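Long-range contact in phiAB6 tailspike (Unidentified phage, PDB 5JS4), which probably breaks down the exopolysaccharide coat of Acinetobacter baumannii as the trimeric, beta-helical tailspike of its phage: residues T272-Y284 and G294-E307. Residues are numbered along the deposited sequence; the frame is centred on the assembly and turned at random.
Sequences TGQNLYLGAKGRY and GKGLVGNGCGKVSE
Val298 lies alongside the ring of Tyr277, pointing the same way, its CB 3.5 Å from Tyr277 CE2; a beta-branched residue carries its bulk at CB, close to the strand, where it can lie against the neighbouring ring. Asn275 shares this face of the parallel ladder, and Gly296, with no side chain, leaves room for the amide, whose ND2 passes 3.2 Å from Gly296 CA. On the other face Leu276 and Leu297, whose branched apolar ends suit a buried side, run side by side, CD2 of the first 3.6 Å from CD1 of the second. Between the faces, Leu276 gives its N-H to Gly296 O and accepts that of Val298 on its own O.

Polar side chains hold both ends. Lys295 is long enough to carry its ammonium back to Gly273 O, NZ arriving at 2.8 Å after a last bend (chi4 -68°). Asn300 brings a short amide to a loop carbonyl: chi1 of 54° sets CG between the backbone N and the carbonyl carbon, turning ND2 to Gly279 O at 2.9 Å. Farther on, the flat, many-donor guanidinium of an extended Arg283 lies nearly coplanar with the carboxylate of Glu307, in a salt bridge of 2.7 Å from NH1 to OE1; NE makes a second, to Asp316.

These are early coils of the beta-helix: helix 260-268 covers Leu276 and Leu278, strand 336-338 continues the ladder beyond 296-298, and Gln274 reaches Gly313 of the third subunit.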
loop_
_atom_site.group_PDB
_atom_site.type_symbol
_atom_site.label_atom_id
_atom_site.label_comp_id
_atom_site.label_asym_id
_atom_site.label_seq_id
_atom_site.Cartn_x
_atom_site.Cartn_y
_atom_site.Cartn_z
ATOM N N THR A 272 -40.843 -5.400 9.336
ATOM C CA THR A 272 -39.549 -5.659 8.706
ATOM C C THR A 272 -38.413 -4.839 9.326
ATOM O O THR A 272 -38.631 -3.748 9.860
ATOM C CB THR A 272 -39.623 -5.402 7.192
ATOM O OG1 THR A 272 -40.174 -4.102 6.959
ATOM C CG2 THR A 272 -40.504 -6.446 6.514
ATOM N N GLY A 273 -37.198 -5.378 9.243
ATOM C CA GLY A 273 -36.031 -4.779 9.887
ATOM C C GLY A 273 -35.277 -3.780 9.030
ATOM O O GLY A 273 -35.855 -3.126 8.158
ATOM N N GLN A 274 -33.975 -3.668 9.286
ATOM C CA GLN A 274 -33.125 -2.682 8.618
ATOM C C GLN A 274 -33.057 -2.857 7.108
ATOM O O GLN A 274 -32.964 -1.872 6.382
ATOM C CB GLN A 274 -31.694 -2.742 9.162
ATOM C CG GLN A 274 -31.506 -2.175 10.559
ATOM C CD GLN A 274 -30.047 -1.881 10.872
ATOM O OE1 GLN A 274 -29.213 -1.762 9.970
ATOM N NE2 GLN A 274 -29.737 -1.747 12.153
ATOM N N ASN A 275 -33.066 -4.109 6.650
ATOM C CA ASN A 275 -32.849 -4.429 5.244
ATOM C C ASN A 275 -34.015 -5.170 4.622
ATOM O O ASN A 275 -34.794 -5.823 5.325
ATOM C CB ASN A 275 -31.587 -5.289 5.090
ATOM C CG ASN A 275 -30.346 -4.636 5.678
ATOM O OD1 ASN A 275 -29.529 -5.295 6.327
ATOM N ND2 ASN A 275 -30.198 -3.343 5.457
ATOM N N LEU A 276 -34.130 -5.039 3.300
ATOM C CA LEU A 276 -35.000 -5.881 2.492
ATOM C C LEU A 276 -34.234 -7.141 2.106
ATOM O O LEU A 276 -33.073 -7.062 1.707
ATOM C CB LEU A 276 -35.475 -5.129 1.244
ATOM C CG LEU A 276 -36.425 -5.886 0.300
ATOM C CD1 LEU A 276 -37.437 -4.950 -0.347
ATOM C CD2 LEU A 276 -35.669 -6.650 -0.780
ATOM N N TYR A 277 -34.893 -8.290 2.240
ATOM C CA TYR A 277 -34.309 -9.590 1.907
ATOM C C TYR A 277 -35.103 -10.285 0.815
ATOM O O TYR A 277 -36.330 -10.182 0.760
ATOM C CB TYR A 277 -34.254 -10.487 3.148
ATOM C CG TYR A 277 -33.351 -9.932 4.212
ATOM C CD1 TYR A 277 -33.841 -9.054 5.170
ATOM C CD2 TYR A 277 -31.997 -10.248 4.242
ATOM C CE1 TYR A 277 -33.017 -8.523 6.141
ATOM C CE2 TYR A 277 -31.160 -9.719 5.207
ATOM C CZ TYR A 277 -31.676 -8.855 6.153
ATOM O OH TYR A 277 -30.850 -8.318 7.114
ATOM N N LEU A 278 -34.390 -10.991 -0.054
ATOM C CA LEU A 278 -35.019 -11.866 -1.032
ATOM C C LEU A 278 -35.189 -13.260 -0.445
ATOM O O LEU A 278 -34.491 -13.634 0.500
ATOM C CB LEU A 278 -34.174 -11.943 -2.299
ATOM C CG LEU A 278 -33.847 -10.618 -2.985
ATOM C CD1 LEU A 278 -33.030 -10.885 -4.238
ATOM C CD2 LEU A 278 -35.106 -9.826 -3.323
ATOM N N GLY A 279 -36.126 -14.019 -1.003
ATOM C CA GLY A 279 -36.305 -15.426 -0.647
ATOM C C GLY A 279 -35.172 -16.283 -1.178
ATOM O O GLY A 279 -34.303 -15.794 -1.899
ATOM N N ALA A 280 -35.188 -17.569 -0.836
ATOM C CA ALA A 280 -34.068 -18.462 -1.141
ATOM C C ALA A 280 -33.784 -18.555 -2.635
ATOM O O ALA A 280 -32.636 -18.435 -3.064
ATOM C CB ALA A 280 -34.325 -19.847 -0.573
ATOM N N LYS A 281 -34.835 -18.766 -3.420
ATOM C CA LYS A 281 -34.712 -18.890 -4.868
ATOM C C LYS A 281 -35.701 -17.954 -5.539
ATOM O O LYS A 281 -36.873 -17.909 -5.164
ATOM C CB LYS A 281 -34.991 -20.329 -5.309
ATOM C CG LYS A 281 -34.799 -20.569 -6.801
ATOM C CD LYS A 281 -35.500 -21.834 -7.269
ATOM C CE LYS A 281 -35.594 -21.891 -8.784
ATOM N NZ LYS A 281 -34.267 -22.084 -9.417
ATOM N N GLY A 282 -35.240 -17.212 -6.538
ATOM C CA GLY A 282 -36.156 -16.417 -7.332
ATOM C C GLY A 282 -35.515 -15.392 -8.233
ATOM O O GLY A 282 -34.522 -14.756 -7.876
ATOM N N ARG A 283 -36.104 -15.247 -9.413
ATOM C CA ARG A 283 -35.772 -14.190 -10.346
ATOM C C ARG A 283 -36.899 -13.169 -10.230
ATOM O O ARG A 283 -37.983 -13.352 -10.798
ATOM C CB ARG A 283 -35.664 -14.762 -11.757
ATOM C CG ARG A 283 -35.264 -13.752 -12.813
ATOM C CD ARG A 283 -34.748 -14.452 -14.058
ATOM N NE ARG A 283 -34.279 -13.507 -15.064
ATOM C CZ ARG A 283 -33.552 -13.832 -16.132
ATOM N NH1 ARG A 283 -33.190 -15.093 -16.353
ATOM N NH2 ARG A 283 -33.183 -12.883 -16.985
ATOM N N TYR A 284 -36.649 -12.118 -9.457
ATOM C CA TYR A 284 -37.688 -11.169 -9.065
ATOM C C TYR A 284 -37.817 -10.032 -10.073
ATOM O O TYR A 284 -36.930 -9.186 -10.185
ATOM C CB TYR A 284 -37.394 -10.610 -7.670
ATOM C CG TYR A 284 -37.481 -11.634 -6.555
ATOM C CD1 TYR A 284 -36.370 -12.381 -6.175
ATOM C CD2 TYR A 284 -38.677 -11.848 -5.871
ATOM C CE1 TYR A 284 -36.447 -13.314 -5.151
ATOM C CE2 TYR A 284 -38.764 -12.775 -4.847
ATOM C CZ TYR A 284 -37.650 -13.505 -4.487
ATOM O OH TYR A 284 -37.738 -14.427 -3.466
ATOM N N GLY A 294 -35.406 3.870 3.255
ATOM C CA GLY A 294 -34.257 3.828 4.153
ATOM C C GLY A 294 -33.775 2.433 4.506
ATOM O O GLY A 294 -32.811 2.286 5.260
ATOM N N LYS A 295 -34.431 1.405 3.976
ATOM C CA LYS A 295 -33.963 0.042 4.185
ATOM C C LYS A 295 -32.824 -0.264 3.230
ATOM O O LYS A 295 -32.820 0.179 2.086
ATOM C CB LYS A 295 -35.095 -0.968 4.005
ATOM C CG LYS A 295 -36.192 -0.795 5.039
ATOM C CD LYS A 295 -37.158 -1.959 5.039
ATOM C CE LYS A 295 -38.369 -1.662 5.901
ATOM N NZ LYS A 295 -38.056 -1.579 7.358
ATOM N N GLY A 296 -31.833 -0.997 3.716
ATOM C CA GLY A 296 -30.793 -1.528 2.846
ATOM C C GLY A 296 -31.316 -2.699 2.039
ATOM O O GLY A 296 -32.485 -3.086 2.151
ATOM N N LEU A 297 -30.436 -3.279 1.238
ATOM C CA LEU A 297 -30.822 -4.313 0.295
ATOM C C LEU A 297 -29.876 -5.504 0.402
ATOM O O LEU A 297 -28.672 -5.365 0.194
ATOM C CB LEU A 297 -30.816 -3.735 -1.121
ATOM C CG LEU A 297 -31.241 -4.639 -2.278
ATOM C CD1 LEU A 297 -32.615 -5.253 -2.052
ATOM C CD2 LEU A 297 -31.228 -3.839 -3.570
ATOM N N VAL A 298 -30.434 -6.661 0.747
ATOM C CA VAL A 298 -29.682 -7.909 0.838
ATOM C C VAL A 298 -30.309 -8.922 -0.116
ATOM O O VAL A 298 -31.493 -9.251 -0.002
ATOM C CB VAL A 298 -29.684 -8.461 2.276
ATOM C CG1 VAL A 298 -28.898 -9.761 2.362
ATOM C CG2 VAL A 298 -29.109 -7.432 3.239
ATOM N N GLY A 299 -29.515 -9.403 -1.067
ATOM C CA GLY A 299 -30.004 -10.344 -2.062
ATOM C C GLY A 299 -29.935 -11.780 -1.586
ATOM O O GLY A 299 -29.782 -12.052 -0.391
ATOM N N ASN A 300 -30.051 -12.698 -2.537
ATOM C CA ASN A 300 -29.967 -14.128 -2.259
ATOM C C ASN A 300 -28.772 -14.762 -2.967
ATOM O O ASN A 300 -28.805 -15.931 -3.354
ATOM C CB ASN A 300 -31.282 -14.837 -2.613
ATOM C CG ASN A 300 -31.744 -14.579 -4.040
ATOM O OD1 ASN A 300 -31.022 -14.006 -4.860
ATOM N ND2 ASN A 300 -32.959 -15.010 -4.340
ATOM N N GLY A 301 -27.710 -13.975 -3.123
ATOM C CA GLY A 301 -26.460 -14.475 -3.658
ATOM C C GLY A 301 -25.802 -13.518 -4.623
ATOM O O GLY A 301 -26.472 -12.770 -5.344
ATOM N N CYS A 302 -24.476 -13.557 -4.621
ATOM C CA CYS A 302 -23.652 -12.788 -5.531
ATOM C C CYS A 302 -23.146 -13.758 -6.590
ATOM O O CYS A 302 -22.217 -14.531 -6.350
ATOM C CB CYS A 302 -22.495 -12.161 -4.757
ATOM S SG CYS A 302 -21.293 -11.283 -5.770
ATOM N N GLY A 303 -23.783 -13.732 -7.756
ATOM C CA GLY A 303 -23.534 -14.731 -8.789
ATOM C C GLY A 303 -22.597 -14.256 -9.880
ATOM O O GLY A 303 -22.175 -13.100 -9.904
ATOM N N LYS A 304 -22.261 -15.166 -10.788
ATOM C CA LYS A 304 -21.542 -14.792 -11.994
ATOM C C LYS A 304 -22.523 -14.133 -12.955
ATOM O O LYS A 304 -23.736 -14.109 -12.711
ATOM C CB LYS A 304 -20.878 -16.012 -12.642
ATOM C CG LYS A 304 -19.916 -16.742 -11.718
ATOM C CD LYS A 304 -19.200 -17.886 -12.419
ATOM C CE LYS A 304 -18.456 -18.763 -11.426
ATOM N NZ LYS A 304 -17.990 -20.036 -12.044
ATOM N N VAL A 305 -21.991 -13.595 -14.044
ATOM C CA VAL A 305 -22.793 -12.875 -15.024
ATOM C C VAL A 305 -23.291 -13.887 -16.052
ATOM O O VAL A 305 -22.740 -14.019 -17.145
ATOM C CB VAL A 305 -21.976 -11.727 -15.656
ATOM C CG1 VAL A 305 -22.807 -10.938 -16.659
ATOM C CG2 VAL A 305 -21.465 -10.798 -14.560
ATOM N N SER A 306 -24.332 -14.624 -15.667
ATOM C CA SER A 306 -24.906 -15.660 -16.521
ATOM C C SER A 306 -26.344 -15.986 -16.123
ATOM O O SER A 306 -26.738 -15.815 -14.964
ATOM C CB SER A 306 -24.053 -16.932 -16.472
ATOM O OG SER A 306 -24.177 -17.591 -15.223
ATOM N N GLU A 307 -27.113 -16.470 -17.095
ATOM C CA GLU A 307 -28.518 -16.831 -16.881
ATOM C C GLU A 307 -28.686 -17.881 -15.785
ATOM O O GLU A 307 -29.692 -17.880 -15.075
ATOM C CB GLU A 307 -29.156 -17.331 -18.184
ATOM C CG GLU A 307 -29.261 -16.281 -19.283
ATOM C CD GLU A 307 -30.228 -15.153 -18.962
ATOM O OE1 GLU A 307 -31.222 -15.382 -18.241
ATOM O OE2 GLU A 307 -29.997 -14.026 -19.445
HETATM O O HOH W 1 -40.412 -1.702 9.598
HETATM O O HOH W 2 -31.958 -12.397 1.419
HETATM O O HOH W 3 -30.421 -17.621 -4.843
HETATM O O HOH W 4 -32.368 -12.280 -19.567
#